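Local coordinates for inositol 2-dehydrogenase/D-chiro-inositol 3-dehydrogenase from Lactobacillus casei, a protein that catalyses the NAD-dependent oxidation of myo-inositol and D-chiro-inositol to the corresponding keto-inositols, in two crystal structures: PDB 4MIE (chain A, 2.00 Å), residues Gly18-Gly23 and Ala44-Asp49; PDB 4MJL (chain B, 1.60 Å), residues Gly18-Gly23 and Ala44-Asp49. Structure 2 is superposed on structure 1 by the backbone atoms of these residues (RMSD 0.20 Å); each is numbered along its deposited sequence.

Structure 1 (4MIE); sequences GVIGTG and AVTDID.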
loop_
_atom_site.group_PDB
_atom_site.type_symbol
_atom_site.label_atom_id
_atom_site.label_comp_id
_atom_site.label_asym_id
_atom_site.label_seq_id
_atom_site.Cartn_x
_atom_site.Cartn_y
_atom_site.Cartn_z
ATOM N N GLY A 18 8.230 3.698 42.195
ATOM C CA GLY A 18 6.981 4.317 42.570
ATOM C C GLY A 18 6.311 4.993 41.384
ATOM O O GLY A 18 6.953 5.652 40.596
ATOM N N VAL A 19 5.009 4.832 41.263
ATOM C CA VAL A 19 4.299 5.403 40.138
ATOM C C VAL A 19 3.256 6.420 40.579
ATOM O O VAL A 19 2.329 6.105 41.290
ATOM C CB VAL A 19 3.715 4.306 39.194
ATOM C CG1 VAL A 19 2.902 4.909 38.077
ATOM C CG2 VAL A 19 4.797 3.430 38.649
ATOM N N ILE A 20 3.438 7.649 40.144
ATOM C CA ILE A 20 2.534 8.729 40.473
ATOM C C ILE A 20 1.594 9.046 39.319
ATOM O O ILE A 20 1.979 9.683 38.358
ATOM C CB ILE A 20 3.294 9.973 40.855
ATOM C CG1 ILE A 20 4.235 9.674 42.008
ATOM C CG2 ILE A 20 2.356 11.073 41.217
ATOM C CD1 ILE A 20 5.298 10.636 42.165
ATOM N N GLY A 21 0.362 8.591 39.440
ATOM C CA GLY A 21 -0.611 8.691 38.383
ATOM C C GLY A 21 -0.903 7.340 37.756
ATOM O O GLY A 21 -0.052 6.728 37.164
ATOM N N THR A 22 -2.124 6.872 37.920
ATOM C CA THR A 22 -2.494 5.570 37.415
ATOM C C THR A 22 -3.672 5.629 36.480
ATOM O O THR A 22 -4.613 4.876 36.610
ATOM C CB THR A 22 -2.768 4.556 38.540
ATOM O OG1 THR A 22 -3.821 5.017 39.377
ATOM C CG2 THR A 22 -1.541 4.345 39.354
ATOM N N GLY A 23 -3.603 6.559 35.543
ATOM C CA GLY A 23 -4.523 6.602 34.441
ATOM C C GLY A 23 -4.098 5.601 33.392
ATOM O O GLY A 23 -3.368 4.684 33.690
ATOM N N ALA A 44 5.165 0.927 44.905
ATOM C CA ALA A 44 4.280 1.960 45.410
ATOM C C ALA A 44 3.567 2.729 44.302
ATOM O O ALA A 44 4.127 2.963 43.264
ATOM C CB ALA A 44 5.031 2.903 46.292
ATOM N N VAL A 45 2.324 3.108 44.554
ATOM C CA VAL A 45 1.575 3.957 43.646
ATOM C C VAL A 45 0.776 5.032 44.356
ATOM O O VAL A 45 0.580 4.969 45.545
ATOM C CB VAL A 45 0.585 3.173 42.774
ATOM C CG1 VAL A 45 1.259 2.112 41.978
ATOM C CG2 VAL A 45 -0.519 2.608 43.613
ATOM N N THR A 46 0.317 6.012 43.585
ATOM C CA THR A 46 -0.663 6.992 44.030
ATOM C C THR A 46 -1.391 7.655 42.852
ATOM O O THR A 46 -0.885 7.694 41.753
ATOM C CB THR A 46 -0.032 8.047 44.934
ATOM O OG1 THR A 46 -1.037 8.885 45.499
ATOM C CG2 THR A 46 0.922 8.863 44.175
ATOM N N ASP A 47 -2.582 8.161 43.109
ATOM C CA ASP A 47 -3.372 8.868 42.113
ATOM C C ASP A 47 -4.358 9.760 42.848
ATOM O O ASP A 47 -4.741 9.454 43.959
ATOM C CB ASP A 47 -4.101 7.883 41.196
ATOM C CG ASP A 47 -4.700 8.545 39.963
ATOM O OD1 ASP A 47 -4.024 8.646 38.936
ATOM O OD2 ASP A 47 -5.848 8.962 40.024
ATOM N N ILE A 48 -4.769 10.861 42.234
ATOM C CA ILE A 48 -5.751 11.730 42.872
ATOM C C ILE A 48 -7.050 10.993 43.168
ATOM O O ILE A 48 -7.777 11.367 44.043
ATOM C CB ILE A 48 -6.046 12.998 42.055
ATOM C CG1 ILE A 48 -6.701 12.644 40.728
ATOM C CG2 ILE A 48 -4.803 13.766 41.832
ATOM C CD1 ILE A 48 -6.863 13.804 39.807
ATOM N N ASP A 49 -7.296 9.930 42.424
ATOM C CA ASP A 49 -8.429 9.064 42.630
ATOM C C ASP A 49 -7.942 7.780 43.260
ATOM O O ASP A 49 -7.435 6.917 42.577
ATOM C CB ASP A 49 -9.086 8.794 41.275
ATOM C CG ASP A 49 -10.222 7.804 41.333
ATOM O OD1 ASP A 49 -10.513 7.237 42.381
ATOM O OD2 ASP A 49 -10.817 7.582 40.277
#
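A chi1 of -168° swings the Asp-47 carboxylate away from its own N and over to the turn after strand 15-20, where OD1 accepts the backbone N-H of Thr-22 at 2.8 Å, on its anti side and 27° out of the carboxylate plane. OD2 takes the N-H of Asp-49 in an Asx turn. Thr-22 crosses this aspartate obliquely, its OG1 3.4 Å from Asp-47 CB, while its CG2 lies 4.2 Å from Val-45 CB. On the other face of the sheet from Val-45, Ile-20 and Thr-46 point the same way, CG2 of Thr-46 4.0 Å from Ile-20 CG1; Thr-46 OG1 is hydrogen-bonded to Tyr-67 O. Gly-21 N donates a hydrogen bond to Thr-46 O at 2.8 Å; at the backbone angles of Gly-21 a CB would press against Ile-20 O. The parallel strands belong to the first beta-alpha-beta unit of the Rossmann domain. Gly-21 and Gly-23 fit its GxGxxG motif, and an acid just after the second strand is characteristic of NAD-preferring members.

What differs
NAD is present in structure 2 alone; the CA atoms of the two segments coincide within the error, and the side chains of Ile-20(A), Thr-22(A), Thr-46(A) and Asp-47(A) keep their place in their counterparts. The carboxylate of Asp-47(A), bonded by Thr-22(A) N and Asp-49(A) N, is thus held in the same place without the cofactor. That of Asp-47(B) keeps its bond from Thr-22(B) N and, with less certainty, that from Asp-49(B) N, and adds the adenosine ribose of NAD, O2B on Asp-47(B) OD1 at 2.8 Å and O3B on Asp-47(B) OD2 at 2.6 Å. Each oxygen gains a hydroxyl donor, which probably helps to offset the carboxylate charge. Around the aspartate, Gly-21(B) and Gly-23(B) gain van der Waals contact with the cofactor, Gly-23(B) CA lying 3.3 Å from NAD O5B, and Ile-48(B) gains contact with the ribose and the adenine. Outside the two segments, other protein atoms of structure 1 reach into part of the space that NAD fills in structure 2.

Structure 2 (4MJL); sequences GVIGTG and AVTDID. With NAD (nicotinamide-adenine-dinucleotide), chain C.
Extended away from its backbone N (chi1 -166°), the Asp-47 side chain carries its carboxylate to the turn after Ile-20; there OD2 accepts the backbone N-H of Thr-22 at 2.8 Å, on its anti side. OD1 takes the N-H of Asp-49 in an Asx turn, although that nitrogen is less surely placed. Thr-22 crosses the aspartate at a slant, OG1 3.6 Å from Asp-47 CB, while its CG2 lies 3.8 Å from Val-45 CB. On the other face of the sheet from Val-45, Ile-20 and Thr-46 point the same way, CG2 of Thr-46 3.8 Å from Ile-20 CG1; Thr-46 OG1 is hydrogen-bonded to Tyr-67 O. Gly-21 N donates a hydrogen bond to Thr-46 O at 2.9 Å; at its backbone angles a CB would press against Ile-20 O. Gly-21 and Gly-23 fit the GxGxxG motif, and a CB on Gly-23 would clash with NAD O5B. Ribose O2B donates to Asp-47 OD1 at 2.8 Å and O3B to OD2 at 2.6 Å, the acid-to-ribose grip characteristic of NAD-binding Rossmann domains.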
loop_
_atom_site.group_PDB
_atom_site.type_symbol
_atom_site.label_atom_id
_atom_site.label_comp_id
_atom_site.label_asym_id
_atom_site.label_seq_id
_atom_site.Cartn_x
_atom_site.Cartn_y
_atom_site.Cartn_z
ATOM N N GLY B 18 8.185 3.777 42.208
ATOM C CA GLY B 18 6.875 4.282 42.554
ATOM C C GLY B 18 6.241 4.985 41.347
ATOM O O GLY B 18 6.945 5.671 40.623
ATOM N N VAL B 19 4.934 4.838 41.181
ATOM C CA VAL B 19 4.195 5.419 40.044
ATOM C C VAL B 19 3.140 6.395 40.585
ATOM O O VAL B 19 2.253 5.997 41.315
ATOM C CB VAL B 19 3.488 4.352 39.186
ATOM C CG1 VAL B 19 2.863 5.041 37.953
ATOM C CG2 VAL B 19 4.456 3.269 38.690
ATOM N N ILE B 20 3.300 7.650 40.186
ATOM C CA ILE B 20 2.433 8.787 40.496
ATOM C C ILE B 20 1.510 9.119 39.287
ATOM O O ILE B 20 1.954 9.729 38.315
ATOM C CB ILE B 20 3.328 9.992 40.820
ATOM C CG1 ILE B 20 4.301 9.678 41.986
ATOM C CG2 ILE B 20 2.515 11.290 41.056
ATOM C CD1 ILE B 20 5.314 10.726 42.151
ATOM N N GLY B 21 0.248 8.716 39.370
ATOM C CA GLY B 21 -0.717 8.841 38.286
ATOM C C GLY B 21 -0.885 7.489 37.685
ATOM O O GLY B 21 -0.026 7.031 36.918
ATOM N N THR B 22 -1.972 6.827 37.997
ATOM C CA THR B 22 -2.269 5.486 37.512
ATOM C C THR B 22 -3.507 5.457 36.558
ATOM O O THR B 22 -4.445 4.701 36.751
ATOM C CB THR B 22 -2.413 4.456 38.674
ATOM O OG1 THR B 22 -3.581 4.789 39.417
ATOM C CG2 THR B 22 -1.201 4.518 39.642
ATOM N N GLY B 23 -3.436 6.269 35.517
ATOM C CA GLY B 23 -4.455 6.381 34.478
ATOM C C GLY B 23 -4.049 5.517 33.298
ATOM O O GLY B 23 -3.432 4.488 33.494
ATOM N N ALA B 44 5.010 0.945 44.812
ATOM C CA ALA B 44 4.192 2.046 45.383
ATOM C C ALA B 44 3.456 2.703 44.252
ATOM O O ALA B 44 4.017 2.835 43.176
ATOM C CB ALA B 44 5.044 3.087 46.060
ATOM N N VAL B 45 2.226 3.160 44.515
ATOM C CA VAL B 45 1.467 3.978 43.540
ATOM C C VAL B 45 0.758 5.082 44.283
ATOM O O VAL B 45 0.579 4.979 45.502
ATOM C CB VAL B 45 0.371 3.151 42.771
ATOM C CG1 VAL B 45 1.009 2.171 41.843
ATOM C CG2 VAL B 45 -0.542 2.428 43.751
ATOM N N THR B 46 0.392 6.144 43.575
ATOM C CA THR B 46 -0.504 7.143 44.127
ATOM C C THR B 46 -1.317 7.687 42.973
ATOM O O THR B 46 -0.829 7.809 41.856
ATOM C CB THR B 46 0.236 8.252 44.948
ATOM O OG1 THR B 46 -0.747 9.104 45.583
ATOM C CG2 THR B 46 1.167 9.123 44.150
ATOM N N ASP B 47 -2.547 8.093 43.250
ATOM C CA ASP B 47 -3.385 8.760 42.242
ATOM C C ASP B 47 -4.347 9.701 43.043
ATOM O O ASP B 47 -4.756 9.316 44.157
ATOM C CB ASP B 47 -4.148 7.699 41.468
ATOM C CG ASP B 47 -4.767 8.243 40.205
ATOM O OD1 ASP B 47 -5.859 8.834 40.259
ATOM O OD2 ASP B 47 -4.169 8.113 39.105
ATOM N N ILE B 48 -4.648 10.898 42.534
ATOM C CA ILE B 48 -5.628 11.710 43.236
ATOM C C ILE B 48 -6.946 11.015 43.238
ATOM O O ILE B 48 -7.858 11.409 44.013
ATOM C CB ILE B 48 -5.821 13.053 42.620
ATOM C CG1 ILE B 48 -6.315 12.943 41.158
ATOM C CG2 ILE B 48 -4.613 13.915 42.846
ATOM C CD1 ILE B 48 -6.413 14.321 40.507
ATOM N N ASP B 49 -7.109 10.030 42.364
ATOM C CA ASP B 49 -8.246 9.162 42.384
ATOM C C ASP B 49 -7.934 7.847 43.070
ATOM O O ASP B 49 -7.572 6.849 42.450
ATOM C CB ASP B 49 -8.832 8.958 40.993
ATOM C CG ASP B 49 -9.967 7.960 40.984
ATOM O OD1 ASP B 49 -10.240 7.373 42.065
ATOM O OD2 ASP B 49 -10.560 7.706 39.897
HETATM P PA NAD C . -5.091 9.953 32.273
HETATM O O1A NAD C . -5.942 11.096 32.545
HETATM O O2A NAD C . -5.648 8.720 31.935
HETATM O O5B NAD C . -4.370 9.564 33.601
HETATM C C5B NAD C . -3.880 10.469 34.503
HETATM C C4B NAD C . -3.966 9.926 35.931
HETATM O O4B NAD C . -3.322 10.842 36.754
HETATM C C3B NAD C . -5.395 9.909 36.478
HETATM O O3B NAD C . -5.699 8.685 37.058
HETATM C C2B NAD C . -5.447 11.099 37.409
HETATM O O2B NAD C . -6.365 10.988 38.472
HETATM C C1B NAD C . -4.065 11.062 37.948
HETATM N N9A NAD C . -3.622 12.315 38.530
HETATM C C8A NAD C . -3.893 13.497 38.083
HETATM N N7A NAD C . -3.278 14.435 38.767
HETATM C C5A NAD C . -2.588 13.827 39.701
HETATM C C6A NAD C . -1.743 14.222 40.803
HETATM N N6A NAD C . -1.455 15.464 41.052
HETATM N N1A NAD C . -1.184 13.262 41.501
HETATM C C2A NAD C . -1.434 12.014 41.323
HETATM N N3A NAD C . -2.211 11.586 40.359
HETATM C C4A NAD C . -2.813 12.439 39.540
HETATM O O3 NAD C . -3.964 10.507 31.330
HETATM P PN NAD C . -2.800 9.723 30.559
HETATM O O1N NAD C . -3.199 9.546 29.180
HETATM O O2N NAD C . -2.601 8.564 31.303
HETATM O O5D NAD C . -1.693 10.764 30.561
HETATM C C5D NAD C . -0.779 10.860 31.624
HETATM C C4D NAD C . 0.473 11.588 31.214
HETATM O O4D NAD C . 1.116 10.795 30.258
HETATM C C3D NAD C . 0.168 12.861 30.510
HETATM O O3D NAD C . 1.179 13.731 30.858
HETATM C C2D NAD C . 0.280 12.514 29.041
HETATM O O2D NAD C . 0.671 13.667 28.407
HETATM C C1D NAD C . 1.386 11.498 29.081
HETATM N N1N NAD C . 1.390 10.628 27.903
HETATM C C2N NAD C . 2.458 10.534 27.139
HETATM C C3N NAD C . 2.452 9.746 26.016
HETATM C C7N NAD C . 3.652 9.615 25.133
HETATM O O7N NAD C . 3.498 9.247 24.042
HETATM N N7N NAD C . 4.804 9.925 25.632
HETATM C C4N NAD C . 1.326 9.002 25.737
HETATM C C5N NAD C . 0.230 9.103 26.564
HETATM C C6N NAD C . 0.312 9.950 27.641
#